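Local coordinates for dextranase (Pseudarthrobacter oxydans, PDB 6NZS), which hydrolyses internal alpha-1,6-glucosidic linkages of dextran as a member of glycosyl hydrolase family 49, at residues A81-S86 / G362-Q367; I59-K64 / G74-S79; N537-G542 / N578-N583. All coordinates share one frame; numbering follows the deposited sequence.

Contact 1. Residues A81-S86 / G362-Q367; sequences AGLTMS and GSWYWQ
Trp364 sets the outer atoms of its six-membered ring against the backbone and CB atoms of Leu83, Thr84 and Met85, and Trp364 gives the largest single share of the buried surface. The apolar contacts run atom by atom along that border. CZ3 of Trp364 lies 3.9 Å from Leu83 CB, an approach oblique to the ring, while CZ2 of Trp364 is 3.9 Å from Met85 CB. Between them, Trp364 CH2 sits 3.8 Å from Thr84 C. The ring thus meets the chain by its edge here: Met85 N lies in the indole plane, 3.7 Å from Trp364 CZ2. Thr84 turns its CB away, and its OG1 pairs with Asn184.

One polar interaction spans the segments. Met85 holds CG anti to its backbone N (chi1 178°) and stays extended through chi2 (169°), which carries SD to the Gly362 amide. The resulting bond, Gly362 N to Met85 SD, is weak at 3.6 Å, although it is fairly straight at 162°.

Polar anchors outside the two segments fix both sides. Trp364 NE1 bonds to Ser58 OG, and Met85 makes backbone bonds to the same serine, so indole and strand share a neighbour on strand 51-58. Ser78 of helix 76-81 touches both Leu83 and Trp364.

The pairing joins the start of strand 84-92, within the N-terminal Ig-like range, to the loop that follows strand 351-361 of the beta-solenoid. All five touching residues are buried. With a soft sulfur acceptor as the one directional link between the segments, cohesion across this interdomain seam is likely to rest chiefly on dispersion and shape, and the bond from NE1 to Ser58 OG is likely to limit how far the indole can turn.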
ATOM      1  N   ALA A  81      -2.470 -18.160  10.175  1.00  9.89           N
ATOM      2  CA  ALA A  81      -1.662 -18.836   9.170  1.00 11.28           C
ATOM      3  C   ALA A  81      -0.174 -18.577   9.342  1.00 10.78           C
ATOM      4  O   ALA A  81       0.631 -19.179   8.620  1.00 14.28           O
ATOM      5  CB  ALA A  81      -2.101 -18.411   7.764  1.00 12.19           C
ATOM      6  N   GLY A  82       0.213 -17.710  10.273  1.00  9.83           N
ATOM      7  CA  GLY A  82       1.629 -17.454  10.464  1.00 11.95           C
ATOM      8  C   GLY A  82       2.269 -16.646   9.359  1.00 11.58           C
ATOM      9  O   GLY A  82       3.446 -16.853   9.054  1.00 11.79           O
ATOM     10  N   LEU A  83       1.529 -15.730   8.745  1.00  9.78           N
ATOM     11  CA  LEU A  83       2.138 -14.877   7.733  1.00  8.57           C
ATOM     12  C   LEU A  83       3.070 -13.854   8.379  1.00  9.93           C
ATOM     13  O   LEU A  83       2.835 -13.368   9.488  1.00  9.77           O
ATOM     14  CB  LEU A  83       1.065 -14.133   6.939  1.00  9.35           C
ATOM     15  CG  LEU A  83      -0.050 -14.951   6.291  1.00 10.10           C
ATOM     16  CD1 LEU A  83      -0.932 -14.082   5.392  1.00 10.59           C
ATOM     17  CD2 LEU A  83       0.517 -16.109   5.510  1.00 11.03           C
ATOM     18  N   THR A  84       4.140 -13.510   7.664  1.00  9.07           N
ATOM     19  CA  THR A  84       5.018 -12.427   8.078  1.00  8.72           C
ATOM     20  C   THR A  84       5.424 -11.652   6.840  1.00  8.35           C
ATOM     21  O   THR A  84       5.320 -12.153   5.716  1.00  9.07           O
ATOM     22  CB  THR A  84       6.313 -12.906   8.777  1.00  8.65           C
ATOM     23  OG1 THR A  84       7.180 -13.564   7.833  1.00  9.68           O
ATOM     24  CG2 THR A  84       6.002 -13.856   9.920  1.00 10.03           C
ATOM     25  N   MET A  85       5.895 -10.426   7.056  1.00  7.99           N
ATOM     26  CA  MET A  85       6.408  -9.604   5.962  1.00  7.88           C
ATOM     27  C   MET A  85       7.780  -9.075   6.351  1.00  8.40           C
ATOM     28  O   MET A  85       7.894  -8.263   7.275  1.00  9.21           O
ATOM     29  CB  MET A  85       5.453  -8.466   5.607  1.00  8.73           C
ATOM     30  CG  MET A  85       6.000  -7.564   4.487  1.00  9.91           C
ATOM     31  SD  MET A  85       4.784  -6.410   3.809  1.00 11.24           S
ATOM     32  CE  MET A  85       3.737  -7.542   2.908  1.00 12.36           C
ATOM     33  N   SER A  86       8.810  -9.528   5.650  1.00  7.89           N
ATOM     34  CA  SER A  86      10.167  -9.040   5.844  1.00  8.01           C
ATOM     35  C   SER A  86      10.499  -8.052   4.734  1.00  7.63           C
ATOM     36  O   SER A  86       9.966  -8.141   3.625  1.00  8.67           O
ATOM     37  CB  SER A  86      11.192 -10.178   5.796  1.00  8.40           C
ATOM     38  OG  SER A  86      10.991 -11.107   6.852  1.00  9.72           O
ATOM     39  N   GLY A 362       3.380  -4.291   6.340  1.00  9.22           N
ATOM     40  CA  GLY A 362       2.799  -4.818   7.570  1.00  8.24           C
ATOM     41  C   GLY A 362       1.405  -4.315   7.884  1.00 10.53           C
ATOM     42  O   GLY A 362       1.086  -4.062   9.055  1.00  9.73           O
ATOM     43  N   SER A 363       0.547  -4.213   6.874  1.00 10.20           N
ATOM     44  CA  SER A 363      -0.807  -3.678   7.049  1.00 10.41           C
ATOM     45  C   SER A 363      -1.790  -4.819   7.334  1.00 10.49           C
ATOM     46  O   SER A 363      -2.658  -5.171   6.531  1.00 12.63           O
ATOM     47  CB  SER A 363      -1.211  -2.870   5.824  1.00 11.38           C
ATOM     48  OG  SER A 363      -0.397  -1.714   5.694  1.00 16.66           O
ATOM     49  N   TRP A 364      -1.649  -5.396   8.532  1.00  9.31           N
ATOM     50  CA  TRP A 364      -2.396  -6.607   8.863  1.00  9.42           C
ATOM     51  C   TRP A 364      -3.852  -6.333   9.228  1.00 10.93           C
ATOM     52  O   TRP A 364      -4.734  -7.115   8.860  1.00 10.75           O
ATOM     53  CB  TRP A 364      -1.698  -7.339  10.007  1.00 11.34           C
ATOM     54  CG  TRP A 364      -0.247  -7.589   9.742  1.00  9.06           C
ATOM     55  CD1 TRP A 364       0.821  -6.948  10.317  1.00  9.98           C
ATOM     56  CD2 TRP A 364       0.304  -8.547   8.829  1.00  9.62           C
ATOM     57  NE1 TRP A 364       1.998  -7.456   9.825  1.00  9.25           N
ATOM     58  CE2 TRP A 364       1.713  -8.438   8.911  1.00  8.12           C
ATOM     59  CE3 TRP A 364      -0.253  -9.491   7.962  1.00  9.57           C
ATOM     60  CZ2 TRP A 364       2.571  -9.235   8.148  1.00  9.10           C
ATOM     61  CZ3 TRP A 364       0.599 -10.288   7.198  1.00  9.47           C
ATOM     62  CH2 TRP A 364       1.996 -10.152   7.298  1.00  8.84           C
ATOM     63  N   TYR A 365      -4.112  -5.258   9.972  1.00 10.51           N
ATOM     64  CA  TYR A 365      -5.463  -4.950  10.420  1.00 11.98           C
ATOM     65  C   TYR A 365      -6.308  -4.433   9.259  1.00 12.41           C
ATOM     66  O   TYR A 365      -5.793  -3.871   8.293  1.00 11.99           O
ATOM     67  CB  TYR A 365      -5.410  -3.838  11.474  1.00 11.28           C
ATOM     68  CG  TYR A 365      -4.729  -4.186  12.778  1.00 10.17           C
ATOM     69  CD1 TYR A 365      -5.124  -5.298  13.526  1.00 11.33           C
ATOM     70  CD2 TYR A 365      -3.693  -3.394  13.268  1.00 10.35           C
ATOM     71  CE1 TYR A 365      -4.500  -5.601  14.726  1.00 11.98           C
ATOM     72  CE2 TYR A 365      -3.063  -3.689  14.467  1.00 10.85           C
ATOM     73  CZ  TYR A 365      -3.468  -4.798  15.189  1.00 11.08           C
ATOM     74  OH  TYR A 365      -2.837  -5.097  16.384  1.00 13.31           O
ATOM     75  N   TRP A 366      -7.630  -4.603   9.376  1.00 12.45           N
ATOM     76  CA  TRP A 366      -8.540  -3.817   8.555  1.00 12.52           C
ATOM     77  C   TRP A 366      -8.293  -2.332   8.803  1.00 13.08           C
ATOM     78  O   TRP A 366      -7.671  -1.931   9.792  1.00 12.95           O
ATOM     79  CB  TRP A 366      -9.993  -4.100   8.956  1.00 14.82           C
ATOM     80  CG  TRP A 366     -10.521  -5.422   8.518  1.00 15.19           C
ATOM     81  CD1 TRP A 366     -10.112  -6.157   7.443  1.00 13.22           C
ATOM     82  CD2 TRP A 366     -11.560  -6.184   9.152  1.00 16.22           C
ATOM     83  NE1 TRP A 366     -10.835  -7.326   7.365  1.00 17.11           N
ATOM     84  CE2 TRP A 366     -11.731  -7.365   8.401  1.00 17.65           C
ATOM     85  CE3 TRP A 366     -12.354  -5.983  10.285  1.00 18.17           C
ATOM     86  CZ2 TRP A 366     -12.665  -8.349   8.747  1.00 20.22           C
ATOM     87  CZ3 TRP A 366     -13.295  -6.962  10.622  1.00 20.69           C
ATOM     88  CH2 TRP A 366     -13.435  -8.126   9.855  1.00 21.87           C
ATOM     89  N   GLN A 367      -8.820  -1.504   7.901  1.00 11.99           N
ATOM     90  CA  GLN A 367      -8.770  -0.050   8.020  1.00 13.09           C
ATOM     91  C   GLN A 367      -7.349   0.492   7.952  1.00 13.01           C
ATOM     92  O   GLN A 367      -7.077   1.610   8.402  1.00 16.27           O
ATOM     93  CB  GLN A 367      -9.523   0.457   9.261  1.00 15.01           C
ATOM     94  CG  GLN A 367     -10.925  -0.145   9.383  1.00 15.60           C
ATOM     95  CD  GLN A 367     -11.726   0.444  10.526  1.00 20.27           C
ATOM     96  OE1 GLN A 367     -11.713  -0.071  11.644  1.00 24.27           O
ATOM     97  NE2 GLN A 367     -12.423   1.537  10.249  1.00 19.72           N
TER

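Contact 2. Residues I59-K64 / G74-S79; sequences IPRSGK and GAEFSS
Arg61 lays its guanidinium over the methyl group of Ala75, whose CB stands 3.6 Å above the plane and toward its rim. NH2 of Arg61 reaches Glu76 OE2 at 3.3 Å, a salt bridge whose hydrogen bond is weak because the N-H points well off the acceptor (123°); the two flat groups are turned 60° apart. Alongside, Pro60 CG touches Ser78 OG at 3.4 Å. A water spans the seam, donating to Pro60 O at 2.7 Å and lying 2.8 Å from Ser79 OG.

The next shell orients these groups. Ser78 OG donates to Ala75 O at 3.0 Å from above the carbonyl plane, and Ser79 N reaches that oxygen from the same face. Gly74 N bonds to the syn lone pair of Glu76 OE1 at 2.9 Å, restraining the carboxylate. Farther out, Asp73 takes a salt bridge from Arg61 NE and its backbone N bonds to Glu76 OE2, which also pairs with Lys66.

With an alanine in place of Arg61, Asp73 and Glu76 would probably each lose a charged mate, and the methyl of Ala75 its flat cover.

The contact joins the loop after strand 51-58 to the start of helix 76-81, within the N-terminal Ig-like range. Arginine, two acids and lysine form a charge network beside Ala75, at the helix N-cap; the shared charges probably matter more than the one poorly aimed bond.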
ATOM      1  N   ILE A  59       5.015  -8.753  11.902  1.00  8.61           N
ATOM      2  CA  ILE A  59       4.113  -9.892  12.075  1.00 10.26           C
ATOM      3  C   ILE A  59       2.750  -9.367  12.509  1.00  8.75           C
ATOM      4  O   ILE A  59       2.639  -8.246  13.032  1.00  9.20           O
ATOM      5  CB  ILE A  59       4.678 -10.938  13.072  1.00 10.96           C
ATOM      6  CG1 ILE A  59       4.642 -10.424  14.516  1.00  9.46           C
ATOM      7  CG2 ILE A  59       6.090 -11.324  12.687  1.00 11.07           C
ATOM      8  CD1 ILE A  59       5.066 -11.494  15.552  1.00 14.01           C
ATOM      9  N   PRO A  60       1.685 -10.143  12.276  1.00  9.65           N
ATOM     10  CA  PRO A  60       0.325  -9.654  12.548  1.00 10.52           C
ATOM     11  C   PRO A  60       0.140  -9.282  14.013  1.00  9.49           C
ATOM     12  O   PRO A  60       0.444 -10.070  14.915  1.00 11.66           O
ATOM     13  CB  PRO A  60      -0.564 -10.839  12.143  1.00 10.41           C
ATOM     14  CG  PRO A  60       0.255 -11.580  11.116  1.00 10.80           C
ATOM     15  CD  PRO A  60       1.677 -11.443  11.583  1.00 11.15           C
ATOM     16  N   ARG A  61      -0.361  -8.069  14.243  1.00 10.68           N
ATOM     17  CA  ARG A  61      -0.575  -7.511  15.578  1.00 10.42           C
ATOM     18  C   ARG A  61       0.714  -7.373  16.369  1.00 12.06           C
ATOM     19  O   ARG A  61       0.672  -7.214  17.592  1.00 11.38           O
ATOM     20  CB  ARG A  61      -1.589  -8.316  16.413  1.00 10.78           C
ATOM     21  CG  ARG A  61      -2.843  -8.712  15.691  1.00 12.00           C
ATOM     22  CD  ARG A  61      -3.942  -9.096  16.693  1.00 11.24           C
ATOM     23  NE  ARG A  61      -5.150  -9.500  15.992  1.00 12.12           N
ATOM     24  CZ  ARG A  61      -5.414 -10.747  15.624  1.00 10.11           C
ATOM     25  NH1 ARG A  61      -4.570 -11.726  15.931  1.00 11.17           N
ATOM     26  NH2 ARG A  61      -6.527 -11.012  14.958  1.00 12.50           N
ATOM     27  N   SER A  62       1.875  -7.459  15.713  1.00  9.74           N
ATOM     28  CA  SER A  62       3.143  -7.610  16.423  1.00 10.40           C
ATOM     29  C   SER A  62       3.139  -8.812  17.365  1.00 11.79           C
ATOM     30  O   SER A  62       3.920  -8.848  18.314  1.00 13.09           O
ATOM     31  CB  SER A  62       3.583  -6.337  17.171  1.00 11.08           C
ATOM     32  OG  SER A  62       4.459  -5.538  16.386  1.00 14.64           O
ATOM     33  N   GLY A  63       2.277  -9.793  17.118  1.00 11.14           N
ATOM     34  CA  GLY A  63       2.188 -10.964  17.969  1.00 10.89           C
ATOM     35  C   GLY A  63       1.423 -10.747  19.251  1.00 13.36           C
ATOM     36  O   GLY A  63       1.369 -11.658  20.088  1.00 16.92           O
ATOM     37  N   LYS A  64       0.836  -9.572  19.431  1.00 13.37           N
ATOM     38  CA  LYS A  64       0.070  -9.281  20.630  1.00 15.64           C
ATOM     39  C   LYS A  64      -1.296  -9.946  20.568  1.00 14.62           C
ATOM     40  O   LYS A  64      -1.853 -10.188  19.493  1.00 16.13           O
ATOM     41  CB  LYS A  64      -0.114  -7.771  20.787  1.00 14.45           C
ATOM     42  CG  LYS A  64       1.181  -7.039  21.065  1.00 17.05           C
ATOM     43  CD  LYS A  64       0.939  -5.548  21.213  1.00 17.55           C
ATOM     44  CE  LYS A  64       0.908  -4.869  19.858  1.00 17.88           C
ATOM     45  NZ  LYS A  64       0.634  -3.406  19.977  1.00 17.69           N
ATOM     46  N   GLY A  74      -9.444  -8.032  11.326  1.00 12.72           N
ATOM     47  CA  GLY A  74      -8.902  -8.225   9.997  1.00 13.08           C
ATOM     48  C   GLY A  74      -7.580  -8.959   9.940  1.00 12.89           C
ATOM     49  O   GLY A  74      -7.179  -9.387   8.849  1.00 11.90           O
ATOM     50  N   ALA A  75      -6.900  -9.128  11.071  1.00 12.13           N
ATOM     51  CA  ALA A  75      -5.635  -9.844  11.118  1.00 11.43           C
ATOM     52  C   ALA A  75      -5.798 -11.308  11.482  1.00 11.74           C
ATOM     53  O   ALA A  75      -4.793 -11.990  11.705  1.00 12.78           O
ATOM     54  CB  ALA A  75      -4.682  -9.164  12.105  1.00 10.89           C
ATOM     55  N   GLU A  76      -7.033 -11.816  11.518  1.00 12.07           N
ATOM     56  CA  GLU A  76      -7.261 -13.181  11.984  1.00 11.81           C
ATOM     57  C   GLU A  76      -6.556 -14.206  11.103  1.00 11.25           C
ATOM     58  O   GLU A  76      -5.807 -15.051  11.606  1.00 11.88           O
ATOM     59  CB  GLU A  76      -8.757 -13.468  12.071  1.00 13.37           C
ATOM     60  CG  GLU A  76      -9.438 -12.848  13.288  1.00 15.09           C
ATOM     61  CD  GLU A  76      -9.665 -11.347  13.162  1.00 14.64           C
ATOM     62  OE1 GLU A  76      -9.744 -10.832  12.023  1.00 14.09           O
ATOM     63  OE2 GLU A  76      -9.763 -10.683  14.209  1.00 14.83           O
ATOM     64  N   PHE A  77      -6.794 -14.168   9.786  1.00 11.68           N
ATOM     65  CA  PHE A  77      -6.169 -15.170   8.924  1.00 10.13           C
ATOM     66  C   PHE A  77      -4.654 -15.041   8.943  1.00  9.78           C
ATOM     67  O   PHE A  77      -3.937 -16.037   9.081  1.00 11.22           O
ATOM     68  CB  PHE A  77      -6.659 -15.074   7.479  1.00 10.92           C
ATOM     69  CG  PHE A  77      -5.919 -16.011   6.550  1.00 10.67           C
ATOM     70  CD1 PHE A  77      -6.095 -17.382   6.659  1.00 11.16           C
ATOM     71  CD2 PHE A  77      -5.027 -15.529   5.594  1.00 12.25           C
ATOM     72  CE1 PHE A  77      -5.414 -18.260   5.829  1.00 12.10           C
ATOM     73  CE2 PHE A  77      -4.342 -16.412   4.756  1.00 11.56           C
ATOM     74  CZ  PHE A  77      -4.535 -17.773   4.875  1.00 12.13           C
ATOM     75  N   SER A  78      -4.144 -13.817   8.795  1.00 10.57           N
ATOM     76  CA  SER A  78      -2.695 -13.650   8.745  1.00 10.40           C
ATOM     77  C   SER A  78      -2.034 -14.146  10.029  1.00  9.80           C
ATOM     78  O   SER A  78      -0.997 -14.816   9.985  1.00 10.03           O
ATOM     79  CB  SER A  78      -2.341 -12.195   8.470  1.00 11.77           C
ATOM     80  OG  SER A  78      -2.766 -11.352   9.519  1.00 18.92           O
ATOM     81  N   SER A  79      -2.637 -13.856  11.181  1.00 10.21           N
ATOM     82  CA  SER A  79      -2.106 -14.336  12.453  1.00 10.43           C
ATOM     83  C   SER A  79      -2.167 -15.858  12.542  1.00 11.70           C
ATOM     84  O   SER A  79      -1.178 -16.511  12.899  1.00 13.39           O
ATOM     85  CB  SER A  79      -2.891 -13.690  13.594  1.00 13.00           C
ATOM     86  OG  SER A  79      -2.434 -14.145  14.854  1.00 16.86           O
TER
HETATM   87  O   HOH W   1      -0.131 -12.672  15.467  1.00 18.74           O

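Contact 3. Residues N537-G542 / N578-N583; sequences NEIPDG and NWNSWN
Glu538 and Ile539 are brought against Asn583 by their side-chain torsions. In Glu538, CG stands anti to the backbone N (chi1 -176°), which places it 3.7 Å from Asn583 CB. In Ile539, chi2 of -71° turns CD1 onto the amide of Asn583, with Asn583 CG 3.6 Å away. Each of these side chains crosses Asn583 at about a right angle. Glu538 CB meanwhile packs on the backbone where Ser581 joins Trp582.

The backbone link converges on a single oxygen. Asn580 O accepts from Glu538 N at 2.8 Å, in the carbonyl plane, and from Ile539 N at 3.0 Å in a nearly straight bond (172°), tilted somewhat from that plane. Asn537 lies side by side with Asn580 and braces its own loop: its OD1 accepts from Asp541 N at 2.9 Å, and its ND2 donates to Ile539 O at 2.9 Å from above that carbonyl's plane. The first of these bonds spans the cis peptide before Pro540.

A water completes the far end, donating to Glu538 OE2 at 2.7 Å and accepting from Asn583 ND2. The other carboxylate oxygen, Glu538 OE1, bonds to Gly544 N, while Ser581 OG reaches Gly536 O and Lys559 touches both Ile539 and Asn583.

The contact thus ties the loop leading into strand 545-552 to the 3-10 turn that leads into strand 582-585, its parallel neighbour near the C-terminal end of the solenoid. Two amides on one carbonyl oxygen probably fix the loop against the turn, and the bond from Gly544 N, with the water, is likely to restrain the Glu538 carboxylate.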
ATOM      1  N   ASN A 537     -22.170   8.605 -22.381  1.00 15.02           N
ATOM      2  CA  ASN A 537     -22.283   7.728 -23.536  1.00 13.82           C
ATOM      3  C   ASN A 537     -20.893   7.328 -24.014  1.00 11.97           C
ATOM      4  O   ASN A 537     -20.048   8.188 -24.281  1.00 13.09           O
ATOM      5  CB  ASN A 537     -23.018   8.451 -24.664  1.00 15.00           C
ATOM      6  CG  ASN A 537     -23.044   7.642 -25.936  1.00 13.96           C
ATOM      7  OD1 ASN A 537     -22.114   7.703 -26.742  1.00 14.86           O
ATOM      8  ND2 ASN A 537     -24.095   6.845 -26.111  1.00 17.88           N
ATOM      9  N   GLU A 538     -20.654   6.018 -24.123  1.00 13.99           N
ATOM     10  CA  GLU A 538     -19.412   5.506 -24.683  1.00 15.45           C
ATOM     11  C   GLU A 538     -19.539   5.122 -26.149  1.00 13.00           C
ATOM     12  O   GLU A 538     -18.599   5.332 -26.917  1.00 13.82           O
ATOM     13  CB  GLU A 538     -18.926   4.288 -23.885  1.00 14.18           C
ATOM     14  CG  GLU A 538     -17.581   3.734 -24.344  1.00 14.37           C
ATOM     15  CD  GLU A 538     -16.412   4.666 -24.054  1.00 14.41           C
ATOM     16  OE1 GLU A 538     -16.546   5.541 -23.165  1.00 13.91           O
ATOM     17  OE2 GLU A 538     -15.364   4.509 -24.708  1.00 15.08           O
ATOM     18  N   ILE A 539     -20.672   4.550 -26.546  1.00 14.85           N
ATOM     19  CA  ILE A 539     -20.924   4.180 -27.936  1.00 17.69           C
ATOM     20  C   ILE A 539     -21.873   5.221 -28.521  1.00 14.58           C
ATOM     21  O   ILE A 539     -23.082   5.161 -28.240  1.00 16.38           O
ATOM     22  CB  ILE A 539     -21.541   2.779 -28.039  1.00 20.39           C
ATOM     23  CG1 ILE A 539     -20.825   1.805 -27.102  1.00 20.65           C
ATOM     24  CG2 ILE A 539     -21.529   2.307 -29.490  1.00 21.07           C
ATOM     25  CD1 ILE A 539     -19.442   1.458 -27.566  1.00 18.25           C
ATOM     26  N   PRO A 540     -21.397   6.152 -29.359  1.00 16.36           N
ATOM     27  CA  PRO A 540     -20.032   6.262 -29.875  1.00 14.58           C
ATOM     28  C   PRO A 540     -19.175   7.381 -29.262  1.00 14.92           C
ATOM     29  O   PRO A 540     -18.073   7.595 -29.753  1.00 18.98           O
ATOM     30  CB  PRO A 540     -20.283   6.625 -31.336  1.00 20.98           C
ATOM     31  CG  PRO A 540     -21.473   7.543 -31.243  1.00 17.11           C
ATOM     32  CD  PRO A 540     -22.321   7.037 -30.096  1.00 16.11           C
ATOM     33  N   ASP A 541     -19.649   8.069 -28.223  1.00 14.20           N
ATOM     34  CA  ASP A 541     -19.029   9.329 -27.812  1.00 16.73           C
ATOM     35  C   ASP A 541     -17.724   9.162 -27.043  1.00 16.80           C
ATOM     36  O   ASP A 541     -16.986  10.143 -26.895  1.00 15.78           O
ATOM     37  CB  ASP A 541     -19.978  10.168 -26.955  1.00 14.35           C
ATOM     38  CG  ASP A 541     -21.229  10.590 -27.698  1.00 13.34           C
ATOM     39  OD1 ASP A 541     -21.323  10.305 -28.910  1.00 14.33           O
ATOM     40  OD2 ASP A 541     -22.122  11.165 -27.051  1.00 13.39           O
ATOM     41  N   GLY A 542     -17.433   7.970 -26.522  1.00 15.22           N
ATOM     42  CA  GLY A 542     -16.217   7.789 -25.746  1.00 15.25           C
ATOM     43  C   GLY A 542     -16.244   8.448 -24.386  1.00 14.09           C
ATOM     44  O   GLY A 542     -15.179   8.660 -23.791  1.00 14.77           O
ATOM     45  N   ASN A 578     -27.151   0.229 -19.146  1.00 17.51           N
ATOM     46  CA  ASN A 578     -25.914   0.966 -19.353  1.00 17.57           C
ATOM     47  C   ASN A 578     -25.112   0.455 -20.539  1.00 15.58           C
ATOM     48  O   ASN A 578     -23.946   0.835 -20.692  1.00 14.87           O
ATOM     49  CB  ASN A 578     -25.071   0.937 -18.076  1.00 15.44           C
ATOM     50  CG  ASN A 578     -25.785   1.561 -16.905  1.00 17.22           C
ATOM     51  OD1 ASN A 578     -26.525   2.536 -17.069  1.00 17.47           O
ATOM     52  ND2 ASN A 578     -25.591   1.005 -15.717  1.00 15.92           N
ATOM     53  N   TRP A 579     -25.722  -0.377 -21.393  1.00 14.14           N
ATOM     54  CA  TRP A 579     -25.025  -0.960 -22.536  1.00 15.48           C
ATOM     55  C   TRP A 579     -24.248   0.079 -23.333  1.00 15.83           C
ATOM     56  O   TRP A 579     -23.084  -0.135 -23.684  1.00 14.89           O
ATOM     57  CB  TRP A 579     -26.030  -1.678 -23.441  1.00 16.99           C
ATOM     58  CG  TRP A 579     -25.410  -2.280 -24.664  1.00 17.24           C
ATOM     59  CD1 TRP A 579     -25.455  -1.788 -25.940  1.00 18.73           C
ATOM     60  CD2 TRP A 579     -24.648  -3.489 -24.730  1.00 17.20           C
ATOM     61  NE1 TRP A 579     -24.765  -2.617 -26.791  1.00 22.39           N
ATOM     62  CE2 TRP A 579     -24.265  -3.673 -26.074  1.00 18.16           C
ATOM     63  CE3 TRP A 579     -24.257  -4.438 -23.781  1.00 17.65           C
ATOM     64  CZ2 TRP A 579     -23.510  -4.766 -26.490  1.00 21.44           C
ATOM     65  CZ3 TRP A 579     -23.508  -5.518 -24.193  1.00 18.91           C
ATOM     66  CH2 TRP A 579     -23.137  -5.674 -25.535  1.00 18.73           C
ATOM     67  N   ASN A 580     -24.871   1.220 -23.626  1.00 16.32           N
ATOM     68  CA  ASN A 580     -24.189   2.196 -24.467  1.00 15.49           C
ATOM     69  C   ASN A 580     -23.232   3.095 -23.693  1.00 15.91           C
ATOM     70  O   ASN A 580     -22.601   3.971 -24.297  1.00 14.95           O
ATOM     71  CB  ASN A 580     -25.206   3.009 -25.268  1.00 17.43           C
ATOM     72  CG  ASN A 580     -25.796   2.207 -26.397  1.00 22.24           C
ATOM     73  OD1 ASN A 580     -25.076   1.498 -27.102  1.00 22.45           O
ATOM     74  ND2 ASN A 580     -27.107   2.293 -26.569  1.00 28.56           N
ATOM     75  N   SER A 581     -23.089   2.874 -22.390  1.00 13.37           N
ATOM     76  CA  SER A 581     -22.188   3.643 -21.547  1.00 14.27           C
ATOM     77  C   SER A 581     -20.867   2.932 -21.287  1.00 13.03           C
ATOM     78  O   SER A 581     -20.082   3.405 -20.463  1.00 13.58           O
ATOM     79  CB  SER A 581     -22.866   3.990 -20.224  1.00 14.34           C
ATOM     80  OG  SER A 581     -23.870   4.978 -20.424  1.00 16.03           O
ATOM     81  N   TRP A 582     -20.607   1.805 -21.952  1.00 12.76           N
ATOM     82  CA  TRP A 582     -19.316   1.145 -21.784  1.00 12.51           C
ATOM     83  C   TRP A 582     -18.895   0.477 -23.081  1.00 13.32           C
ATOM     84  O   TRP A 582     -19.708   0.232 -23.975  1.00 15.06           O
ATOM     85  CB  TRP A 582     -19.299   0.132 -20.624  1.00 12.74           C
ATOM     86  CG  TRP A 582     -20.154  -1.090 -20.829  1.00 12.51           C
ATOM     87  CD1 TRP A 582     -21.488  -1.191 -20.594  1.00 12.95           C
ATOM     88  CD2 TRP A 582     -19.722  -2.396 -21.265  1.00 12.97           C
ATOM     89  NE1 TRP A 582     -21.929  -2.467 -20.870  1.00 13.23           N
ATOM     90  CE2 TRP A 582     -20.863  -3.224 -21.284  1.00 13.50           C
ATOM     91  CE3 TRP A 582     -18.488  -2.938 -21.646  1.00 13.41           C
ATOM     92  CZ2 TRP A 582     -20.809  -4.562 -21.670  1.00 13.64           C
ATOM     93  CZ3 TRP A 582     -18.437  -4.273 -22.030  1.00 13.22           C
ATOM     94  CH2 TRP A 582     -19.590  -5.064 -22.040  1.00 14.84           C
ATOM     95  N   ASN A 583     -17.610   0.152 -23.154  1.00 12.67           N
ATOM     96  CA  ASN A 583     -17.071  -0.615 -24.263  1.00 12.55           C
ATOM     97  C   ASN A 583     -15.888  -1.420 -23.748  1.00 14.10           C
ATOM     98  O   ASN A 583     -15.220  -1.024 -22.790  1.00 13.96           O
ATOM     99  CB  ASN A 583     -16.645   0.301 -25.419  1.00 13.20           C
ATOM    100  CG  ASN A 583     -16.454  -0.451 -26.726  1.00 15.36           C
ATOM    101  OD1 ASN A 583     -16.823  -1.621 -26.851  1.00 15.54           O
ATOM    102  ND2 ASN A 583     -15.867   0.218 -27.705  1.00 15.89           N
TER
HETATM  103  O   HOH W   2     -15.365   3.066 -27.006  1.00 18.76           O

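From the N terminus, contact 2 comes first and closes the short loop between strand 51-58 and helix 76-81. Contact 1 opens just afterwards, where that helix gives way to strand 84-92, and closes a span of 275 residues by meeting the solenoid. The two adjoin, their centres about 6 Å apart, with a probable hydrogen bond from Leu83 N to Ser78 O at 3.0 Å. Contact 3 closes a 35-residue loop late in the chain, its centre about 41 Å from that of contact 1. All three follow in series without nesting or crossing: contacts 1 and 2 belong to the interdomain region, contact 3 to the C-terminal end.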